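Local coordinates for protein glutathione transferase o1 (Bombyx mori, PDB 3RBT) that probably acts as an omega-class glutathione transferase, conjugating glutathione or using it to reduce dehydroascorbate, at residues Y37-I50 with S92-H106. Residues are numbered along the deposited sequence; the frame is centred on the assembly and turned at random.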
loop_
_atom_site.group_PDB
_atom_site.type_symbol
_atom_site.label_atom_id
_atom_site.label_comp_id
_atom_site.label_asym_id
_atom_site.label_seq_id
_atom_site.Cartn_x
_atom_site.Cartn_y
_atom_site.Cartn_z
ATOM N N TYR A 37 12.329 -8.743 -0.324
ATOM C CA TYR A 37 11.782 -7.537 -0.970
ATOM C C TYR A 37 12.589 -7.156 -2.210
ATOM O O TYR A 37 12.021 -6.726 -3.229
ATOM C CB TYR A 37 11.706 -6.372 0.015
ATOM C CG TYR A 37 10.686 -6.588 1.126
ATOM C CD1 TYR A 37 9.319 -6.393 0.895
ATOM C CD2 TYR A 37 11.092 -7.023 2.394
ATOM C CE1 TYR A 37 8.372 -6.605 1.919
ATOM C CE2 TYR A 37 10.159 -7.228 3.422
ATOM C CZ TYR A 37 8.807 -7.020 3.175
ATOM O OH TYR A 37 7.904 -7.235 4.182
ATOM N N GLY A 38 13.910 -7.347 -2.136
ATOM C CA GLY A 38 14.774 -7.219 -3.305
ATOM C C GLY A 38 14.550 -8.337 -4.312
ATOM O O GLY A 38 14.569 -8.099 -5.512
ATOM N N HIS A 39 14.348 -9.558 -3.818
ATOM C CA HIS A 39 14.043 -10.733 -4.657
ATOM C C HIS A 39 12.817 -10.446 -5.541
ATOM O O HIS A 39 12.839 -10.692 -6.753
ATOM C CB HIS A 39 13.799 -11.954 -3.765
ATOM C CG HIS A 39 13.762 -13.268 -4.495
ATOM N ND1 HIS A 39 13.752 -14.478 -3.832
ATOM C CD2 HIS A 39 13.746 -13.564 -5.819
ATOM C CE1 HIS A 39 13.707 -15.461 -4.715
ATOM N NE2 HIS A 39 13.709 -14.932 -5.927
ATOM N N ARG A 40 11.770 -9.907 -4.920
ATOM C CA ARG A 40 10.596 -9.359 -5.599
ATOM C C ARG A 40 10.908 -8.468 -6.788
ATOM O O ARG A 40 10.382 -8.669 -7.884
ATOM C CB ARG A 40 9.802 -8.501 -4.619
ATOM C CG ARG A 40 8.599 -9.132 -4.054
ATOM C CD ARG A 40 7.773 -8.072 -3.329
ATOM N NE ARG A 40 6.592 -8.696 -2.751
ATOM C CZ ARG A 40 5.802 -8.150 -1.841
ATOM N NH1 ARG A 40 6.050 -6.936 -1.372
ATOM N NH2 ARG A 40 4.758 -8.840 -1.408
ATOM N N VAL A 41 11.727 -7.447 -6.546
ATOM C CA VAL A 41 12.087 -6.495 -7.577
ATOM C C VAL A 41 12.968 -7.155 -8.647
ATOM O O VAL A 41 12.822 -6.857 -9.830
ATOM C CB VAL A 41 12.761 -5.229 -6.985
ATOM C CG1 VAL A 41 13.112 -4.241 -8.097
ATOM C CG2 VAL A 41 11.828 -4.562 -5.957
ATOM N N LEU A 42 13.869 -8.050 -8.241
ATOM C CA LEU A 42 14.668 -8.808 -9.219
ATOM C C LEU A 42 13.790 -9.631 -10.172
ATOM O O LEU A 42 14.053 -9.681 -11.368
ATOM C CB LEU A 42 15.711 -9.711 -8.533
ATOM C CG LEU A 42 16.902 -9.006 -7.866
ATOM C CD1 LEU A 42 17.686 -9.977 -6.971
ATOM C CD2 LEU A 42 17.823 -8.364 -8.911
ATOM N N LEU A 43 12.759 -10.273 -9.632
ATOM C CA LEU A 43 11.819 -11.058 -10.447
ATOM C C LEU A 43 11.101 -10.217 -11.511
ATOM O O LEU A 43 11.027 -10.612 -12.678
ATOM C CB LEU A 43 10.786 -11.755 -9.554
ATOM C CG LEU A 43 11.325 -12.844 -8.622
ATOM C CD1 LEU A 43 10.213 -13.362 -7.682
ATOM C CD2 LEU A 43 12.027 -13.984 -9.379
ATOM N N VAL A 44 10.586 -9.061 -11.090
ATOM C CA VAL A 44 9.861 -8.141 -11.975
ATOM C C VAL A 44 10.761 -7.582 -13.075
ATOM O O VAL A 44 10.403 -7.628 -14.258
ATOM C CB VAL A 44 9.158 -7.019 -11.160
ATOM C CG1 VAL A 44 8.550 -5.947 -12.082
ATOM C CG2 VAL A 44 8.080 -7.636 -10.278
ATOM N N LEU A 45 11.932 -7.079 -12.694
ATOM C CA LEU A 45 12.921 -6.592 -13.669
ATOM C C LEU A 45 13.219 -7.624 -14.748
ATOM O O LEU A 45 13.295 -7.303 -15.943
ATOM C CB LEU A 45 14.227 -6.228 -12.966
ATOM C CG LEU A 45 14.272 -4.927 -12.161
ATOM C CD1 LEU A 45 15.379 -5.027 -11.131
ATOM C CD2 LEU A 45 14.488 -3.720 -13.085
ATOM N N GLU A 46 13.397 -8.866 -14.314
ATOM C CA GLU A 46 13.712 -9.966 -15.214
ATOM C C GLU A 46 12.489 -10.276 -16.091
ATOM O O GLU A 46 12.608 -10.370 -17.311
ATOM C CB GLU A 46 14.159 -11.189 -14.398
ATOM C CG GLU A 46 15.053 -12.181 -15.145
ATOM C CD GLU A 46 16.487 -11.697 -15.329
ATOM O OE1 GLU A 46 17.170 -11.376 -14.337
ATOM O OE2 GLU A 46 16.939 -11.651 -16.481
ATOM N N ALA A 47 11.310 -10.375 -15.473
ATOM C CA ALA A 47 10.057 -10.602 -16.211
ATOM C C ALA A 47 9.824 -9.548 -17.291
ATOM O O ALA A 47 9.359 -9.865 -18.384
ATOM C CB ALA A 47 8.873 -10.649 -15.260
ATOM N N LYS A 48 10.162 -8.298 -16.980
ATOM C CA LYS A 48 9.962 -7.200 -17.926
ATOM C C LYS A 48 11.163 -7.007 -18.845
ATOM O O LYS A 48 11.138 -6.164 -19.741
ATOM C CB LYS A 48 9.581 -5.913 -17.195
ATOM C CG LYS A 48 8.300 -6.073 -16.337
ATOM C CD LYS A 48 7.634 -4.754 -16.052
ATOM C CE LYS A 48 7.303 -3.996 -17.348
ATOM N NZ LYS A 48 5.963 -4.340 -17.893
ATOM N N ARG A 49 12.202 -7.812 -18.628
ATOM C CA ARG A 49 13.389 -7.817 -19.482
ATOM C C ARG A 49 14.004 -6.417 -19.569
ATOM O O ARG A 49 14.274 -5.892 -20.651
ATOM C CB ARG A 49 13.045 -8.412 -20.854
ATOM C CG ARG A 49 12.526 -9.851 -20.737
ATOM C CD ARG A 49 12.248 -10.473 -22.076
ATOM N NE ARG A 49 12.338 -11.932 -22.010
ATOM C CZ ARG A 49 12.524 -12.717 -23.066
ATOM N NH1 ARG A 49 12.643 -12.191 -24.281
ATOM N NH2 ARG A 49 12.599 -14.034 -22.907
ATOM N N ILE A 50 14.193 -5.818 -18.396
ATOM C CA ILE A 50 14.823 -4.507 -18.254
ATOM C C ILE A 50 16.255 -4.733 -17.785
ATOM O O ILE A 50 16.518 -5.549 -16.898
ATOM C CB ILE A 50 14.064 -3.626 -17.222
ATOM C CG1 ILE A 50 12.578 -3.498 -17.598
ATOM C CG2 ILE A 50 14.719 -2.245 -17.090
ATOM C CD1 ILE A 50 11.681 -3.101 -16.412
ATOM N N SER A 92 8.942 -1.867 -2.294
ATOM C CA SER A 92 8.948 -2.886 -3.363
ATOM C C SER A 92 7.693 -2.875 -4.232
ATOM O O SER A 92 7.779 -3.052 -5.441
ATOM C CB SER A 92 9.176 -4.299 -2.790
ATOM O OG SER A 92 8.080 -4.706 -1.985
ATOM N N VAL A 93 6.536 -2.666 -3.607
ATOM C CA VAL A 93 5.273 -2.538 -4.335
ATOM C C VAL A 93 5.279 -1.335 -5.279
ATOM O O VAL A 93 4.938 -1.460 -6.450
ATOM C CB VAL A 93 4.061 -2.430 -3.377
ATOM C CG1 VAL A 93 2.763 -2.285 -4.181
ATOM C CG2 VAL A 93 3.990 -3.655 -2.469
ATOM N N VAL A 94 5.669 -0.173 -4.764
ATOM C CA VAL A 94 5.728 1.045 -5.577
ATOM C C VAL A 94 6.737 0.882 -6.725
ATOM O O VAL A 94 6.469 1.278 -7.878
ATOM C CB VAL A 94 6.065 2.272 -4.706
ATOM C CG1 VAL A 94 6.229 3.517 -5.555
ATOM C CG2 VAL A 94 4.973 2.484 -3.665
ATOM N N ILE A 95 7.873 0.267 -6.399
ATOM C CA ILE A 95 8.949 0.005 -7.364
ATOM C C ILE A 95 8.469 -0.887 -8.507
ATOM O O ILE A 95 8.659 -0.562 -9.677
ATOM C CB ILE A 95 10.193 -0.622 -6.681
ATOM C CG1 ILE A 95 10.955 0.454 -5.884
ATOM C CG2 ILE A 95 11.108 -1.224 -7.712
ATOM C CD1 ILE A 95 11.968 -0.094 -4.840
ATOM N N CYS A 96 7.829 -1.997 -8.156
ATOM C CA CYS A 96 7.385 -2.957 -9.144
ATOM C C CYS A 96 6.263 -2.391 -10.001
ATOM O O CYS A 96 6.218 -2.667 -11.198
ATOM C CB CYS A 96 6.946 -4.263 -8.470
ATOM S SG CYS A 96 8.315 -5.235 -7.761
ATOM N N ASP A 97 5.370 -1.607 -9.387
ATOM C CA ASP A 97 4.275 -0.956 -10.111
ATOM C C ASP A 97 4.793 0.138 -11.046
ATOM O O ASP A 97 4.310 0.270 -12.178
ATOM C CB ASP A 97 3.201 -0.404 -9.153
ATOM C CG ASP A 97 2.375 -1.520 -8.487
ATOM O OD1 ASP A 97 2.472 -2.692 -8.910
ATOM O OD2 ASP A 97 1.610 -1.220 -7.551
ATOM N N TYR A 98 5.793 0.886 -10.577
ATOM C CA TYR A 98 6.488 1.856 -11.426
ATOM C C TYR A 98 7.002 1.162 -12.690
ATOM O O TYR A 98 6.752 1.619 -13.793
ATOM C CB TYR A 98 7.656 2.534 -10.685
ATOM C CG TYR A 98 8.568 3.249 -11.647
ATOM C CD1 TYR A 98 8.211 4.491 -12.170
ATOM C CD2 TYR A 98 9.752 2.658 -12.089
ATOM C CE1 TYR A 98 9.029 5.141 -13.083
ATOM C CE2 TYR A 98 10.572 3.306 -13.007
ATOM C CZ TYR A 98 10.204 4.540 -13.501
ATOM O OH TYR A 98 11.011 5.192 -14.417
ATOM N N LEU A 99 7.712 0.051 -12.506
ATOM C CA LEU A 99 8.282 -0.714 -13.615
ATOM C C LEU A 99 7.217 -1.219 -14.575
ATOM O O LEU A 99 7.416 -1.183 -15.786
ATOM C CB LEU A 99 9.118 -1.889 -13.095
ATOM C CG LEU A 99 10.356 -1.493 -12.269
ATOM C CD1 LEU A 99 11.003 -2.724 -11.647
ATOM C CD2 LEU A 99 11.357 -0.722 -13.148
ATOM N N ASP A 100 6.084 -1.674 -14.037
ATOM C CA ASP A 100 5.014 -2.197 -14.888
ATOM C C ASP A 100 4.302 -1.124 -15.718
ATOM O O ASP A 100 3.812 -1.417 -16.820
ATOM C CB ASP A 100 3.994 -3.024 -14.100
ATOM C CG ASP A 100 3.283 -4.037 -14.973
ATOM O OD1 ASP A 100 3.945 -4.651 -15.825
ATOM O OD2 ASP A 100 2.072 -4.239 -14.807
ATOM N N GLU A 101 4.255 0.094 -15.190
ATOM C CA GLU A 101 3.702 1.273 -15.880
ATOM C C GLU A 101 4.690 1.921 -16.856
ATOM O O GLU A 101 4.330 2.287 -17.971
ATOM C CB GLU A 101 3.300 2.335 -14.849
ATOM C CG GLU A 101 2.079 2.013 -14.038
ATOM C CD GLU A 101 1.775 3.036 -12.953
ATOM O OE1 GLU A 101 0.841 2.787 -12.176
ATOM O OE2 GLU A 101 2.455 4.079 -12.851
ATOM N N LYS A 102 5.932 2.094 -16.419
ATOM C CA LYS A 102 6.956 2.770 -17.228
ATOM C C LYS A 102 7.268 1.992 -18.512
ATOM O O LYS A 102 7.387 2.571 -19.599
ATOM C CB LYS A 102 8.234 2.967 -16.406
ATOM C CG LYS A 102 9.370 3.729 -17.120
ATOM C CD LYS A 102 8.993 5.168 -17.458
ATOM C CE LYS A 102 10.184 5.902 -18.066
ATOM N NZ LYS A 102 9.866 7.315 -18.396
ATOM N N TYR A 103 7.394 0.678 -18.368
ATOM C CA TYR A 103 7.771 -0.197 -19.469
ATOM C C TYR A 103 6.539 -0.990 -19.901
ATOM O O TYR A 103 6.047 -1.840 -19.168
ATOM C CB TYR A 103 8.929 -1.105 -19.039
ATOM C CG TYR A 103 10.129 -0.329 -18.520
ATOM C CD1 TYR A 103 10.287 -0.084 -17.155
ATOM C CD2 TYR A 103 11.091 0.185 -19.401
ATOM C CE1 TYR A 103 11.380 0.638 -16.675
ATOM C CE2 TYR A 103 12.188 0.913 -18.934
ATOM C CZ TYR A 103 12.324 1.131 -17.566
ATOM O OH TYR A 103 13.395 1.840 -17.091
ATOM N N THR A 104 6.042 -0.670 -21.089
ATOM C CA THR A 104 4.764 -1.177 -21.592
ATOM C C THR A 104 4.814 -2.620 -22.120
ATOM O O THR A 104 3.798 -3.308 -22.120
ATOM C CB THR A 104 4.197 -0.239 -22.679
ATOM O OG1 THR A 104 5.224 0.049 -23.629
ATOM C CG2 THR A 104 3.717 1.086 -22.057
ATOM N N ARG A 105 5.980 -3.071 -22.572
ATOM C CA ARG A 105 6.169 -4.474 -22.961
ATOM C C ARG A 105 6.100 -5.397 -21.742
ATOM O O ARG A 105 6.483 -5.002 -20.643
ATOM C CB ARG A 105 7.511 -4.665 -23.677
ATOM C CG ARG A 105 7.457 -4.440 -25.194
ATOM C CD ARG A 105 8.774 -4.839 -25.862
ATOM N NE ARG A 105 9.545 -3.676 -26.310
ATOM C CZ ARG A 105 10.876 -3.622 -26.386
ATOM N NH1 ARG A 105 11.471 -2.517 -26.823
ATOM N NH2 ARG A 105 11.617 -4.666 -26.023
ATOM N N HIS A 106 5.619 -6.623 -21.956
ATOM C CA HIS A 106 5.569 -7.669 -20.923
ATOM C C HIS A 106 4.844 -7.221 -19.644
ATOM O O HIS A 106 5.382 -7.340 -18.540
ATOM C CB HIS A 106 6.979 -8.164 -20.592
ATOM C CG HIS A 106 7.867 -8.289 -21.790
ATOM N ND1 HIS A 106 7.634 -9.204 -22.794
ATOM C CD2 HIS A 106 8.980 -7.606 -22.151
ATOM C CE1 HIS A 106 8.569 -9.084 -23.721
ATOM N NE2 HIS A 106 9.401 -8.126 -23.351
#
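Lys48 and Asp100 form a salt bridge at the C-terminal ends of two nearly parallel helices, 37-47 and 92-102, of the thioredoxin-like N-terminal domain of a glutathione transferase; the short axes run 5° apart. The Lys48 chain, bent at chi3 and chi4, brings NZ among four oxygens. NZ lies 2.9 Å from Asp100 OD1, on the anti side and somewhat out of the carboxylate plane, and donates to Tyr103 O at 2.8 Å and Arg105 O at 2.9 Å, with a weak bond to His106 O. Each Asp100 oxygen has further partners: OD1 also accepts from Leu108 N, OD2 from His109 N and a bound glycerol. With an alanine here instead of Lys48, Asp100 would probably lose its countercharge and the carbonyls of Tyr103 and Arg105 their shared donor. Arg49, at positive phi, ends its helix in a Schellman motif, and Ile50 then lays CG1 and CD1 over one face of the Tyr103 ring in a CH-pi contact. Between the helices, packed side by side, the filling is apolar: Val41 CG1 meets Ile95 CG2 at 3.6 Å, Val44 CG2 rests on Cys96 SG, and Leu99 CD1 reaches Leu45 CD2. Helix 92-102 also faces the second subunit, where Asp97 pairs with Arg120 of that subunit. At the N-terminal end the extended Arg40 chain divides its donors, NE going to Met178 O in helix 174-186. Its NH1 bonds Ser92 OG at 3.1 Å, the N-H...O angle being 156° and the hydroxyl oxygen only 3° out of the guanidinium plane; the same OG sits 3.6 Å from Tyr37 CD1, at the ring edge.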